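N-glycosylase/DNA lyase (Methanocaldococcus jannaschii, PDB 3FHF) is a strand-free, helical DNA glycosylase/lyase from an archaeon, belonging to the 8-oxoguanine DNA glycosylase family of the helix-hairpin-helix clan. Local coordinates at residues E117-A122 with V145-V150; K39-W44 with I109-E114; T54-A59 with H90-K95. All blocks are in the same frame, centred on the assembly; numbering follows the deposited sequence. Where two conformers were deposited one is given.

Interaction 1 of 3, residues E117-A122 with V145-V150; sequences ENEKVA and VGYDDV
Segment 117-122 turns into the start of helix 119-129, whereas segment 145-150 is irregular, winding chain that follows helix 135-144; the two backbones come nearest at E119 and Y147, with CA atoms 6.9 Å apart. N118 is the N-cap, its OD1 taking the V121 N-H at 3.0 Å. At the other side G146, at positive phi, is the C-prime residue of a Schellman motif, with backbone angles at which a CB would collide with V145 O.

E119 carries most of the contact. Its CG takes the crowded position between backbone N and carbonyl carbon (chi1 55°), and the rest of the chain runs out extended past Y147. On the way E119 CB meets the Y147 ring obliquely, 3.7 Å from Y147 CD1; V113 and E114 touch this tyrosine too. At the tip, OE1 of E119 uses its syn lone pair to accept D149 N at 3.0 Å, though the bond is bent (141°). E119 OE2 takes a hydrogen from a water at 2.6 Å, and the same water accepts D148 N. Beside it K120, bent at chi2 and chi4, forms a salt bridge from NZ to D149 OD2, 2.8 Å, meeting it from above the carboxylate plane, while OD1 of D149 pairs with R187. The D148 carboxylate is bound outside the contact, in a salt bridge to K34 and a hydrogen bond to S198.

The pairing joins the first helix of what is, by sequence and topology, the helix-hairpin-helix motif to the loop after its second helix. One carboxylate thus holds two successive backbone N-H groups of that loop, one directly and one through water. These donors, and the nearby helix start, would be expected to keep E119 ionised, just as the lysine and arginine should stabilise the charge of D149.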
ATOM      1  N   GLU A 117      -6.216  15.284  11.463  1.00 23.06           N
ATOM      2  CA  GLU A 117      -6.178  14.777  12.833  1.00 27.06           C
ATOM      3  C   GLU A 117      -5.431  13.450  12.916  1.00 25.83           C
ATOM      4  O   GLU A 117      -4.722  13.179  13.888  1.00 25.74           O
ATOM      5  CB  GLU A 117      -7.608  14.573  13.336  1.00 30.29           C
ATOM      6  CG  GLU A 117      -7.841  14.954  14.780  1.00 35.48           C
ATOM      7  CD  GLU A 117      -7.845  16.455  14.985  1.00 36.32           C
ATOM      8  OE1 GLU A 117      -6.839  17.100  14.628  1.00 39.68           O
ATOM      9  OE2 GLU A 117      -8.847  16.990  15.504  1.00 37.15           O
ATOM     10  N   ASN A 118      -5.609  12.620  11.897  1.00 22.93           N
ATOM     11  CA  ASN A 118      -4.955  11.325  11.861  1.00 22.30           C
ATOM     12  C   ASN A 118      -4.980  10.742  10.455  1.00 20.77           C
ATOM     13  O   ASN A 118      -5.544  11.339   9.533  1.00 21.61           O
ATOM     14  CB  ASN A 118      -5.635  10.375  12.847  1.00 23.22           C
ATOM     15  CG  ASN A 118      -7.123  10.241  12.592  1.00 23.97           C
ATOM     16  OD1 ASN A 118      -7.542   9.739  11.551  1.00 24.50           O
ATOM     17  ND2 ASN A 118      -7.930  10.702  13.541  1.00 24.87           N
ATOM     18  N   GLU A 119      -4.362   9.574  10.309  1.00 16.73           N
ATOM     19  CA  GLU A 119      -4.262   8.870   9.036  1.00 17.84           C
ATOM     20  C   GLU A 119      -5.595   8.362   8.492  1.00 15.84           C
ATOM     21  O   GLU A 119      -5.758   8.246   7.285  1.00 16.53           O
ATOM     22  CB  GLU A 119      -3.302   7.684   9.187  1.00 16.50           C
ATOM     23  CG  GLU A 119      -3.701   6.753  10.324  1.00 22.09           C
ATOM     24  CD  GLU A 119      -2.596   5.799  10.735  1.00 23.55           C
ATOM     25  OE1 GLU A 119      -2.419   4.748  10.083  1.00 26.07           O
ATOM     26  OE2 GLU A 119      -1.895   6.110  11.714  1.00 24.22           O
ATOM     27  N   LYS A 120      -6.529   8.042   9.379  1.00 18.15           N
ATOM     28  CA  LYS A 120      -7.838   7.538   8.968  1.00 18.68           C
ATOM     29  C   LYS A 120      -8.616   8.618   8.227  1.00 18.66           C
ATOM     30  O   LYS A 120      -9.238   8.359   7.193  1.00 16.58           O
ATOM     31  CB  LYS A 120      -8.632   7.081  10.195  1.00 20.04           C
ATOM     32  CG  LYS A 120      -8.427   5.622  10.594  1.00 26.05           C
ATOM     33  CD  LYS A 120      -6.958   5.243  10.682  1.00 28.65           C
ATOM     34  CE  LYS A 120      -6.778   3.771  11.026  1.00 27.30           C
ATOM     35  NZ  LYS A 120      -7.285   3.439  12.382  1.00 26.51           N
ATOM     36  N   VAL A 121      -8.578   9.830   8.768  0.50 18.98           N
ATOM     37  CA  VAL A 121      -9.263  10.959   8.164  0.50 19.15           C
ATOM     38  C   VAL A 121      -8.530  11.399   6.901  0.50 19.26           C
ATOM     39  O   VAL A 121      -9.152  11.820   5.921  0.50 20.38           O
ATOM     40  CB  VAL A 121      -9.350  12.138   9.164  0.50 20.54           C
ATOM     41  CG1 VAL A 121      -9.737  13.406   8.448  0.50 21.89           C
ATOM     42  CG2 VAL A 121     -10.370  11.817  10.250  0.50 20.99           C
ATOM     43  N   ALA A 122      -7.206  11.287   6.917  1.00 17.43           N
ATOM     44  CA  ALA A 122      -6.400  11.681   5.762  1.00 16.16           C
ATOM     45  C   ALA A 122      -6.740  10.734   4.606  1.00 14.18           C
ATOM     46  O   ALA A 122      -6.856  11.152   3.450  1.00 12.82           O
ATOM     47  CB  ALA A 122      -4.908  11.587   6.097  1.00 15.11           C
ATOM     48  N   VAL A 145       4.567   6.005   3.536  1.00  8.92           N
ATOM     49  CA  VAL A 145       5.144   7.249   4.015  1.00 10.74           C
ATOM     50  C   VAL A 145       5.183   7.295   5.534  1.00 10.55           C
ATOM     51  O   VAL A 145       5.323   8.360   6.125  1.00 10.68           O
ATOM     52  CB  VAL A 145       4.413   8.506   3.450  1.00 11.10           C
ATOM     53  CG1 VAL A 145       4.530   8.514   1.926  1.00 13.14           C
ATOM     54  CG2 VAL A 145       2.961   8.540   3.900  1.00  8.85           C
ATOM     55  N   GLY A 146       5.029   6.134   6.170  1.00 11.95           N
ATOM     56  CA  GLY A 146       5.138   6.086   7.617  1.00 13.80           C
ATOM     57  C   GLY A 146       3.984   5.823   8.563  1.00 16.01           C
ATOM     58  O   GLY A 146       4.204   5.826   9.775  1.00 15.93           O
ATOM     59  N   TYR A 147       2.771   5.600   8.069  1.00 12.36           N
ATOM     60  CA  TYR A 147       1.667   5.357   8.989  1.00 12.85           C
ATOM     61  C   TYR A 147       1.519   3.861   9.248  1.00 13.29           C
ATOM     62  O   TYR A 147       1.689   3.045   8.349  1.00 13.69           O
ATOM     63  CB  TYR A 147       0.391   6.007   8.447  1.00 12.13           C
ATOM     64  CG  TYR A 147       0.516   7.518   8.421  1.00 11.45           C
ATOM     65  CD1 TYR A 147       0.335   8.279   9.585  1.00 15.37           C
ATOM     66  CD2 TYR A 147       0.895   8.184   7.256  1.00 13.67           C
ATOM     67  CE1 TYR A 147       0.536   9.670   9.586  1.00 13.56           C
ATOM     68  CE2 TYR A 147       1.097   9.568   7.242  1.00 15.11           C
ATOM     69  CZ  TYR A 147       0.918  10.301   8.409  1.00 16.39           C
ATOM     70  OH  TYR A 147       1.137  11.658   8.386  1.00 15.59           O
ATOM     71  N   ASP A 148       1.211   3.503  10.488  1.00 11.45           N
ATOM     72  CA  ASP A 148       1.149   2.094  10.859  1.00 15.22           C
ATOM     73  C   ASP A 148      -0.180   1.404  11.069  1.00 13.83           C
ATOM     74  O   ASP A 148      -0.198   0.186  11.227  1.00 13.02           O
ATOM     75  CB  ASP A 148       1.966   1.869  12.129  1.00 19.67           C
ATOM     76  CG  ASP A 148       3.414   2.276  11.974  1.00 23.48           C
ATOM     77  OD1 ASP A 148       4.082   1.799  11.025  1.00 26.13           O
ATOM     78  OD2 ASP A 148       3.883   3.068  12.817  1.00 25.58           O
ATOM     79  N   ASP A 149      -1.282   2.142  11.065  1.00 14.56           N
ATOM     80  CA  ASP A 149      -2.567   1.519  11.344  1.00 14.59           C
ATOM     81  C   ASP A 149      -3.583   1.421  10.206  1.00 14.53           C
ATOM     82  O   ASP A 149      -4.788   1.503  10.446  1.00 16.28           O
ATOM     83  CB  ASP A 149      -3.192   2.209  12.570  1.00 15.97           C
ATOM     84  CG  ASP A 149      -4.307   1.384  13.214  1.00 19.40           C
ATOM     85  OD1 ASP A 149      -4.201   0.140  13.236  1.00 16.79           O
ATOM     86  OD2 ASP A 149      -5.282   1.985  13.721  1.00 18.82           O
ATOM     87  N   VAL A 150      -3.105   1.249   8.975  1.00 13.73           N
ATOM     88  CA  VAL A 150      -3.997   1.081   7.831  1.00 12.92           C
ATOM     89  C   VAL A 150      -3.590  -0.171   7.058  1.00 14.20           C
ATOM     90  O   VAL A 150      -2.407  -0.395   6.755  1.00 13.45           O
ATOM     91  CB  VAL A 150      -3.981   2.289   6.865  1.00 13.59           C
ATOM     92  CG1 VAL A 150      -4.608   3.492   7.539  1.00 15.24           C
ATOM     93  CG2 VAL A 150      -2.561   2.594   6.422  1.00 12.68           C
TER
HETATM   94  O   HOH W   1       0.517   5.399  12.436  1.00 21.20           O

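Interaction 2 of 3, residues K39-W44 with I109-E114; sequences KSNEEW and IKDIVE
K110 runs fully extended to place NZ on K39 O at 2.6 Å, in the plane of that carbonyl; K37 O is a second acceptor for the same ammonium. N41 grips the start of helix 109-115 through both ends of its amide. Its OD1 receives D111 N along a lone pair at 3.2 Å, nearly straight (160°), and K110 N only weakly. Its ND2 gives a hydrogen to D111 OD2 at 2.8 Å, reaching that oxygen from above the carboxylate, whose plane stands 76° from the amide. One asparagine side chain therefore accepts from the backbone N-H groups of K110 (weakly) and D111 and donates to the side chain of that same D111.

Inward of these polar bonds, the aliphatic part of K110 lies across the W44 indole: CG sits 3.6 Å from the centroid of the six-membered ring, a CH-pi contact over the face. The indole is a knob in a hole formed by I109, K110, V113 and E114. I109 CG2 packs on W44 CB at 3.5 Å, and V113 CG1 meets the ring edge at W44 CZ3, 4.0 Å away. NE1 of W44 bonds to F36 O, which fixes the rotation of the indole further.

The start of helix 41-54 is thus docked on helix 109-115. F141 of helix 135-144 touches W44, I109 and V113, while F125 and L126 of helix 119-129 pack on I109.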
ATOM      1  N   LYS A  39      11.290  13.691   4.730  1.00 24.78           N
ATOM      2  CA  LYS A  39      11.393  13.963   3.302  1.00 23.37           C
ATOM      3  C   LYS A  39      10.467  15.101   2.865  1.00 23.02           C
ATOM      4  O   LYS A  39       9.527  15.446   3.566  1.00 24.03           O
ATOM      5  CB  LYS A  39      11.100  12.691   2.500  1.00 22.21           C
ATOM      6  CG  LYS A  39      12.184  11.625   2.633  0.50 20.74           C
ATOM      7  CD  LYS A  39      11.856  10.384   1.813  0.50 21.88           C
ATOM      8  CE  LYS A  39      13.003   9.387   1.829  0.50 21.34           C
ATOM      9  NZ  LYS A  39      13.431   9.075   3.216  0.50 23.86           N
ATOM     10  N   SER A  40      10.744  15.668   1.697  1.00 23.76           N
ATOM     11  CA  SER A  40       9.975  16.797   1.175  1.00 24.73           C
ATOM     12  C   SER A  40       8.652  16.439   0.507  1.00 24.12           C
ATOM     13  O   SER A  40       8.379  15.273   0.206  1.00 21.89           O
ATOM     14  CB  SER A  40      10.817  17.554   0.160  1.00 25.02           C
ATOM     15  OG  SER A  40      10.913  16.801  -1.041  1.00 26.41           O
ATOM     16  N   ASN A  41       7.842  17.469   0.265  1.00 23.36           N
ATOM     17  CA  ASN A  41       6.550  17.309  -0.396  1.00 22.23           C
ATOM     18  C   ASN A  41       6.746  16.593  -1.718  1.00 21.51           C
ATOM     19  O   ASN A  41       5.938  15.758  -2.108  1.00 20.48           O
ATOM     20  CB  ASN A  41       5.913  18.673  -0.687  1.00 22.95           C
ATOM     21  CG  ASN A  41       5.080  19.190   0.461  1.00 21.37           C
ATOM     22  OD1 ASN A  41       4.055  18.606   0.816  1.00 20.96           O
ATOM     23  ND2 ASN A  41       5.509  20.300   1.041  1.00 24.43           N
ATOM     24  N   GLU A  42       7.818  16.946  -2.417  1.00 21.09           N
ATOM     25  CA  GLU A  42       8.112  16.349  -3.712  1.00 20.90           C
ATOM     26  C   GLU A  42       8.313  14.841  -3.586  1.00 20.92           C
ATOM     27  O   GLU A  42       7.813  14.073  -4.405  1.00 19.71           O
ATOM     28  CB  GLU A  42       9.362  16.994  -4.320  0.50 22.40           C
ATOM     29  CG  GLU A  42       9.285  18.513  -4.435  0.50 24.47           C
ATOM     30  CD  GLU A  42       9.204  19.195  -3.082  0.50 23.84           C
ATOM     31  OE1 GLU A  42      10.079  18.934  -2.236  0.50 25.74           O
ATOM     32  OE2 GLU A  42       8.268  19.990  -2.860  0.50 25.44           O
ATOM     33  N   GLU A  43       9.044  14.429  -2.554  1.00 20.44           N
ATOM     34  CA  GLU A  43       9.312  13.015  -2.309  1.00 22.31           C
ATOM     35  C   GLU A  43       8.018  12.263  -2.027  1.00 18.80           C
ATOM     36  O   GLU A  43       7.830  11.138  -2.486  1.00 18.49           O
ATOM     37  CB  GLU A  43      10.274  12.856  -1.126  1.00 24.92           C
ATOM     38  CG  GLU A  43      11.690  13.322  -1.419  1.00 29.56           C
ATOM     39  CD  GLU A  43      12.382  12.441  -2.440  1.00 35.58           C
ATOM     40  OE1 GLU A  43      12.676  11.269  -2.117  1.00 38.72           O
ATOM     41  OE2 GLU A  43      12.626  12.915  -3.571  1.00 38.56           O
ATOM     42  N   TRP A  44       7.133  12.883  -1.258  1.00 16.61           N
ATOM     43  CA  TRP A  44       5.853  12.269  -0.935  1.00 15.02           C
ATOM     44  C   TRP A  44       4.988  12.131  -2.191  1.00 16.46           C
ATOM     45  O   TRP A  44       4.320  11.111  -2.380  1.00 15.27           O
ATOM     46  CB  TRP A  44       5.110  13.098   0.114  1.00 15.26           C
ATOM     47  CG  TRP A  44       5.592  12.912   1.522  1.00 12.56           C
ATOM     48  CD1 TRP A  44       6.877  13.022   1.978  1.00 14.12           C
ATOM     49  CD2 TRP A  44       4.785  12.638   2.667  1.00 12.26           C
ATOM     50  NE1 TRP A  44       6.914  12.839   3.339  1.00 11.99           N
ATOM     51  CE2 TRP A  44       5.644  12.600   3.787  1.00 13.02           C
ATOM     52  CE3 TRP A  44       3.413  12.422   2.858  1.00 11.14           C
ATOM     53  CZ2 TRP A  44       5.177  12.358   5.081  1.00 14.45           C
ATOM     54  CZ3 TRP A  44       2.949  12.180   4.146  1.00 13.58           C
ATOM     55  CH2 TRP A  44       3.835  12.151   5.243  1.00 14.86           C
ATOM     56  N   ILE A 109       1.386  17.341  -1.095  1.00 17.92           N
ATOM     57  CA  ILE A 109       0.664  16.273  -0.419  1.00 16.76           C
ATOM     58  C   ILE A 109       1.103  15.990   1.021  1.00 17.15           C
ATOM     59  O   ILE A 109       0.299  15.546   1.837  1.00 17.26           O
ATOM     60  CB  ILE A 109       0.711  14.971  -1.292  1.00 17.96           C
ATOM     61  CG1 ILE A 109      -0.382  14.003  -0.844  1.00 18.08           C
ATOM     62  CG2 ILE A 109       2.097  14.316  -1.221  1.00 13.77           C
ATOM     63  CD1 ILE A 109      -1.796  14.577  -0.970  1.00 20.30           C
ATOM     64  N   LYS A 110       2.364  16.251   1.354  1.00 16.03           N
ATOM     65  CA  LYS A 110       2.809  16.013   2.724  1.00 16.43           C
ATOM     66  C   LYS A 110       2.137  16.999   3.683  1.00 17.49           C
ATOM     67  O   LYS A 110       1.599  16.605   4.715  1.00 17.58           O
ATOM     68  CB  LYS A 110       4.337  16.134   2.834  1.00 18.36           C
ATOM     69  CG  LYS A 110       4.858  15.920   4.253  1.00 17.17           C
ATOM     70  CD  LYS A 110       6.373  16.000   4.327  1.00 23.08           C
ATOM     71  CE  LYS A 110       6.854  15.843   5.770  1.00 22.65           C
ATOM     72  NZ  LYS A 110       8.341  15.879   5.882  1.00 28.57           N
ATOM     73  N   ASP A 111       2.158  18.285   3.343  1.00 19.43           N
ATOM     74  CA  ASP A 111       1.533  19.290   4.199  1.00 19.80           C
ATOM     75  C   ASP A 111       0.035  19.033   4.357  1.00 16.68           C
ATOM     76  O   ASP A 111      -0.519  19.227   5.432  1.00 16.50           O
ATOM     77  CB  ASP A 111       1.751  20.693   3.630  1.00 24.37           C
ATOM     78  CG  ASP A 111       3.214  21.025   3.462  1.00 27.47           C
ATOM     79  OD1 ASP A 111       4.013  20.657   4.350  1.00 31.14           O
ATOM     80  OD2 ASP A 111       3.563  21.658   2.448  1.00 32.19           O
ATOM     81  N   ILE A 112      -0.615  18.605   3.280  1.00 15.14           N
ATOM     82  CA  ILE A 112      -2.042  18.315   3.325  1.00 14.31           C
ATOM     83  C   ILE A 112      -2.313  17.121   4.238  1.00 15.01           C
ATOM     84  O   ILE A 112      -3.143  17.193   5.143  1.00 14.94           O
ATOM     85  CB  ILE A 112      -2.597  17.969   1.924  1.00 15.79           C
ATOM     86  CG1 ILE A 112      -2.520  19.189   1.005  1.00 15.18           C
ATOM     87  CG2 ILE A 112      -4.040  17.476   2.047  1.00 14.84           C
ATOM     88  CD1 ILE A 112      -2.794  18.875  -0.468  1.00 16.68           C
ATOM     89  N   VAL A 113      -1.616  16.017   3.985  1.00 14.36           N
ATOM     90  CA  VAL A 113      -1.801  14.806   4.784  1.00 13.50           C
ATOM     91  C   VAL A 113      -1.524  15.011   6.278  1.00 13.02           C
ATOM     92  O   VAL A 113      -2.275  14.528   7.125  1.00 10.51           O
ATOM     93  CB  VAL A 113      -0.911  13.643   4.242  1.00 13.54           C
ATOM     94  CG1 VAL A 113      -0.851  12.489   5.243  1.00 12.35           C
ATOM     95  CG2 VAL A 113      -1.480  13.138   2.920  1.00 12.58           C
ATOM     96  N   GLU A 114      -0.454  15.729   6.606  1.00 15.00           N
ATOM     97  CA  GLU A 114      -0.123  15.950   8.011  1.00 17.93           C
ATOM     98  C   GLU A 114      -1.053  16.935   8.716  1.00 19.68           C
ATOM     99  O   GLU A 114      -1.075  16.999   9.945  1.00 18.98           O
ATOM    100  CB  GLU A 114       1.329  16.411   8.151  1.00 20.18           C
ATOM    101  CG  GLU A 114       2.337  15.439   7.566  1.00 21.16           C
ATOM    102  CD  GLU A 114       3.755  15.704   8.046  1.00 26.19           C
ATOM    103  OE1 GLU A 114       4.205  16.873   7.997  1.00 23.90           O
ATOM    104  OE2 GLU A 114       4.419  14.733   8.468  1.00 27.44           O
TER

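Interaction 3 of 3, residues T54-A59 with H90-K95; sequences TANFTA and HRFYRK
The rings of F57 and H90 form an offset stack, centroids 4.7 Å apart and planes inclined by 23°. H90 lays CD2 over the centre of the phenyl face, 3.9 Å from F57 CG. Both side chains have CG anti to the backbone N, and the imidazole is pinned at its two nitrogens: ND1 accepts F92 N at 3.0 Å within the ring plane, and NE2 bonds to L53 O at the end of helix 41-54. With ND1 serving as acceptor and NE2 facing a carbonyl, the histidine is probably neutral, its hydrogen on NE2.

Two tight turns bring these groups together in the connection between helices 41-54 and 59-69 and in the lead-in to helix 93-103. T54 to F57 is a type II turn with N56 at positive phi, and H90 to Y93 is a type I turn; the joined elements belong to the all-helical glycosylase fold.

Next to the stack, N56 leans over one face of the F92 ring, its CB 3.7 Å from F92 CE1 and its amide plane only 25° from the ring plane. R91, bent at chi3, swings its guanidinium back so that NH2 passes N56 CB at 3.6 Å, with N56 O near the guanidinium plane. A water bridges the two turns, donating to N56 O at 3.1 Å and accepting from both the backbone N and the NE of R91.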
ATOM      1  N   THR A  54       0.735   1.191  -9.121  1.00 22.89           N
ATOM      2  CA  THR A  54       0.703  -0.189  -8.626  1.00 27.37           C
ATOM      3  C   THR A  54      -0.347  -1.123  -9.234  1.00 28.49           C
ATOM      4  O   THR A  54      -0.030  -2.257  -9.600  1.00 28.20           O
ATOM      5  CB  THR A  54       0.534  -0.216  -7.081  1.00 28.07           C
ATOM      6  OG1 THR A  54       1.707   0.328  -6.464  1.00 28.75           O
ATOM      7  CG2 THR A  54       0.322  -1.643  -6.583  1.00 30.26           C
ATOM      8  N   ALA A  55      -1.590  -0.658  -9.325  0.75 29.34           N
ATOM      9  CA  ALA A  55      -2.672  -1.474  -9.874  0.75 31.80           C
ATOM     10  C   ALA A  55      -2.334  -2.065 -11.239  0.75 32.14           C
ATOM     11  O   ALA A  55      -1.944  -1.344 -12.159  0.75 31.70           O
ATOM     12  CB  ALA A  55      -3.950  -0.646  -9.970  0.75 32.80           C
ATOM     13  N   ASN A  56      -2.483  -3.382 -11.358  0.75 33.25           N
ATOM     14  CA  ASN A  56      -2.207  -4.092 -12.605  0.75 34.03           C
ATOM     15  C   ASN A  56      -0.737  -3.981 -12.978  0.75 34.09           C
ATOM     16  O   ASN A  56      -0.394  -3.946 -14.159  0.75 35.16           O
ATOM     17  CB  ASN A  56      -3.057  -3.515 -13.741  0.75 34.60           C
ATOM     18  CG  ASN A  56      -4.535  -3.511 -13.419  0.75 36.75           C
ATOM     19  OD1 ASN A  56      -5.155  -4.567 -13.273  0.75 38.37           O
ATOM     20  ND2 ASN A  56      -5.110  -2.320 -13.301  0.75 37.06           N
ATOM     21  N   PHE A  57       0.131  -3.934 -11.974  0.75 33.04           N
ATOM     22  CA  PHE A  57       1.557  -3.805 -12.235  0.75 31.73           C
ATOM     23  C   PHE A  57       2.365  -4.539 -11.169  0.75 32.59           C
ATOM     24  O   PHE A  57       1.839  -5.386 -10.447  0.75 32.64           O
ATOM     25  CB  PHE A  57       1.928  -2.317 -12.265  0.75 31.73           C
ATOM     26  CG  PHE A  57       3.130  -1.998 -13.109  0.75 30.72           C
ATOM     27  CD1 PHE A  57       3.216  -2.448 -14.424  0.75 31.10           C
ATOM     28  CD2 PHE A  57       4.164  -1.216 -12.603  0.75 31.10           C
ATOM     29  CE1 PHE A  57       4.314  -2.125 -15.222  0.75 30.18           C
ATOM     30  CE2 PHE A  57       5.266  -0.887 -13.394  0.75 30.37           C
ATOM     31  CZ  PHE A  57       5.340  -1.344 -14.706  0.75 29.59           C
ATOM     32  N   THR A  58       3.648  -4.214 -11.079  0.75 32.21           N
ATOM     33  CA  THR A  58       4.530  -4.840 -10.105  0.75 33.17           C
ATOM     34  C   THR A  58       5.230  -3.779  -9.261  0.75 31.94           C
ATOM     35  O   THR A  58       5.569  -2.707  -9.759  0.75 31.63           O
ATOM     36  CB  THR A  58       5.587  -5.712 -10.814  0.75 33.99           C
ATOM     37  OG1 THR A  58       4.963  -6.901 -11.314  0.75 37.62           O
ATOM     38  CG2 THR A  58       6.700  -6.098  -9.864  0.75 36.93           C
ATOM     39  N   ALA A  59       5.432  -4.078  -7.981  0.75 30.44           N
ATOM     40  CA  ALA A  59       6.102  -3.147  -7.082  0.75 30.80           C
ATOM     41  C   ALA A  59       7.485  -2.877  -7.645  0.75 30.81           C
ATOM     42  O   ALA A  59       7.961  -1.745  -7.663  0.75 29.15           O
ATOM     43  CB  ALA A  59       6.217  -3.749  -5.687  0.75 28.74           C
ATOM     44  N   HIS A  90       3.921  -0.103 -18.757  1.00 38.73           N
ATOM     45  CA  HIS A  90       2.608  -0.032 -18.126  1.00 37.96           C
ATOM     46  C   HIS A  90       1.489  -0.102 -19.159  1.00 38.31           C
ATOM     47  O   HIS A  90       1.446   0.689 -20.101  1.00 38.85           O
ATOM     48  CB  HIS A  90       2.469   1.247 -17.299  1.00 37.06           C
ATOM     49  CG  HIS A  90       1.502   1.120 -16.162  1.00 37.25           C
ATOM     50  ND1 HIS A  90       0.170   0.815 -16.347  1.00 36.92           N
ATOM     51  CD2 HIS A  90       1.681   1.221 -14.822  1.00 36.83           C
ATOM     52  CE1 HIS A  90      -0.429   0.733 -15.172  1.00 36.96           C
ATOM     53  NE2 HIS A  90       0.467   0.974 -14.230  1.00 36.68           N
ATOM     54  N   ARG A  91       0.577  -1.049 -18.966  1.00 38.22           N
ATOM     55  CA  ARG A  91      -0.538  -1.237 -19.887  1.00 38.95           C
ATOM     56  C   ARG A  91      -1.596  -0.142 -19.810  1.00 38.05           C
ATOM     57  O   ARG A  91      -2.311   0.096 -20.779  1.00 38.03           O
ATOM     58  CB  ARG A  91      -1.193  -2.596 -19.644  1.00 39.67           C
ATOM     59  CG  ARG A  91      -0.279  -3.779 -19.911  1.00 43.60           C
ATOM     60  CD  ARG A  91      -0.985  -5.078 -19.572  1.00 46.27           C
ATOM     61  NE  ARG A  91      -1.330  -5.136 -18.155  1.00 49.53           N
ATOM     62  CZ  ARG A  91      -2.169  -6.018 -17.623  1.00 50.43           C
ATOM     63  NH1 ARG A  91      -2.759  -6.922 -18.392  1.00 51.16           N
ATOM     64  NH2 ARG A  91      -2.415  -5.998 -16.319  1.00 50.72           N
ATOM     65  N   PHE A  92      -1.704   0.523 -18.663  1.00 37.55           N
ATOM     66  CA  PHE A  92      -2.692   1.590 -18.512  1.00 36.27           C
ATOM     67  C   PHE A  92      -2.048   2.970 -18.521  1.00 36.27           C
ATOM     68  O   PHE A  92      -2.504   3.882 -17.828  1.00 34.62           O
ATOM     69  CB  PHE A  92      -3.489   1.402 -17.217  1.00 36.39           C
ATOM     70  CG  PHE A  92      -4.294   0.133 -17.181  1.00 37.11           C
ATOM     71  CD1 PHE A  92      -3.686  -1.087 -16.904  1.00 37.61           C
ATOM     72  CD2 PHE A  92      -5.657   0.152 -17.466  1.00 38.15           C
ATOM     73  CE1 PHE A  92      -4.424  -2.274 -16.914  1.00 38.47           C
ATOM     74  CE2 PHE A  92      -6.403  -1.028 -17.480  1.00 38.08           C
ATOM     75  CZ  PHE A  92      -5.784  -2.242 -17.204  1.00 36.83           C
ATOM     76  N   TYR A  93      -1.003   3.124 -19.328  1.00 35.10           N
ATOM     77  CA  TYR A  93      -0.280   4.386 -19.421  1.00 36.59           C
ATOM     78  C   TYR A  93      -1.167   5.616 -19.595  1.00 36.57           C
ATOM     79  O   TYR A  93      -0.909   6.659 -18.996  1.00 37.68           O
ATOM     80  CB  TYR A  93       0.749   4.333 -20.560  1.00 38.25           C
ATOM     81  CG  TYR A  93       0.181   4.027 -21.936  1.00 39.39           C
ATOM     82  CD1 TYR A  93      -0.260   2.744 -22.266  1.00 40.37           C
ATOM     83  CD2 TYR A  93       0.110   5.019 -22.916  1.00 39.73           C
ATOM     84  CE1 TYR A  93      -0.755   2.453 -23.541  1.00 40.35           C
ATOM     85  CE2 TYR A  93      -0.383   4.740 -24.193  1.00 40.57           C
ATOM     86  CZ  TYR A  93      -0.812   3.457 -24.496  1.00 40.61           C
ATOM     87  OH  TYR A  93      -1.296   3.181 -25.755  1.00 42.08           O
ATOM     88  N   ARG A  94      -2.210   5.495 -20.405  1.00 36.52           N
ATOM     89  CA  ARG A  94      -3.109   6.616 -20.649  1.00 37.44           C
ATOM     90  C   ARG A  94      -3.848   7.088 -19.392  1.00 36.88           C
ATOM     91  O   ARG A  94      -3.752   8.256 -19.012  1.00 36.57           O
ATOM     92  CB  ARG A  94      -4.110   6.244 -21.747  1.00 39.80           C
ATOM     93  CG  ARG A  94      -5.033   7.374 -22.169  1.00 42.94           C
ATOM     94  CD  ARG A  94      -5.812   6.988 -23.421  1.00 46.89           C
ATOM     95  NE  ARG A  94      -6.484   5.699 -23.270  1.00 49.21           N
ATOM     96  CZ  ARG A  94      -7.465   5.464 -22.401  1.00 50.22           C
ATOM     97  NH1 ARG A  94      -7.896   6.435 -21.605  1.00 49.66           N
ATOM     98  NH2 ARG A  94      -8.012   4.257 -22.325  1.00 50.70           N
ATOM     99  N   LYS A  95      -4.585   6.187 -18.747  1.00 35.74           N
ATOM    100  CA  LYS A  95      -5.326   6.536 -17.534  1.00 34.86           C
ATOM    101  C   LYS A  95      -4.426   7.001 -16.389  1.00 33.66           C
ATOM    102  O   LYS A  95      -4.710   8.009 -15.737  1.00 32.80           O
ATOM    103  CB  LYS A  95      -6.150   5.345 -17.042  1.00 37.55           C
ATOM    104  CG  LYS A  95      -7.398   5.039 -17.845  1.00 40.42           C
ATOM    105  CD  LYS A  95      -8.146   3.879 -17.206  1.00 42.01           C
ATOM    106  CE  LYS A  95      -9.379   3.495 -17.997  1.00 44.44           C
ATOM    107  NZ  LYS A  95     -10.078   2.341 -17.364  1.00 46.26           N
TER
HETATM  108  O   HOH W   2       0.517  -3.142 -16.957  1.00 44.61           O

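From the N terminus, segment 39-44 opens interaction 2 at the start of helix 41-54. The end of that helix leads into 54-59, which interaction 3 joins to 90-95 after 30 intervening residues, mostly helical. This smaller loop is nested inside the larger one that interaction 2 closes at helix 109-115. Interaction 1 follows in series, linking the start of the next helix, 119-129, to the chain leaving helix 135-144. Interactions 1 and 2 touch, through V145 against W44 and Y147 against V113, with centres 13 Å apart. Interaction 3 lies across the chain's centre from interaction 1, its nearest atoms about 12 Å from either of the others.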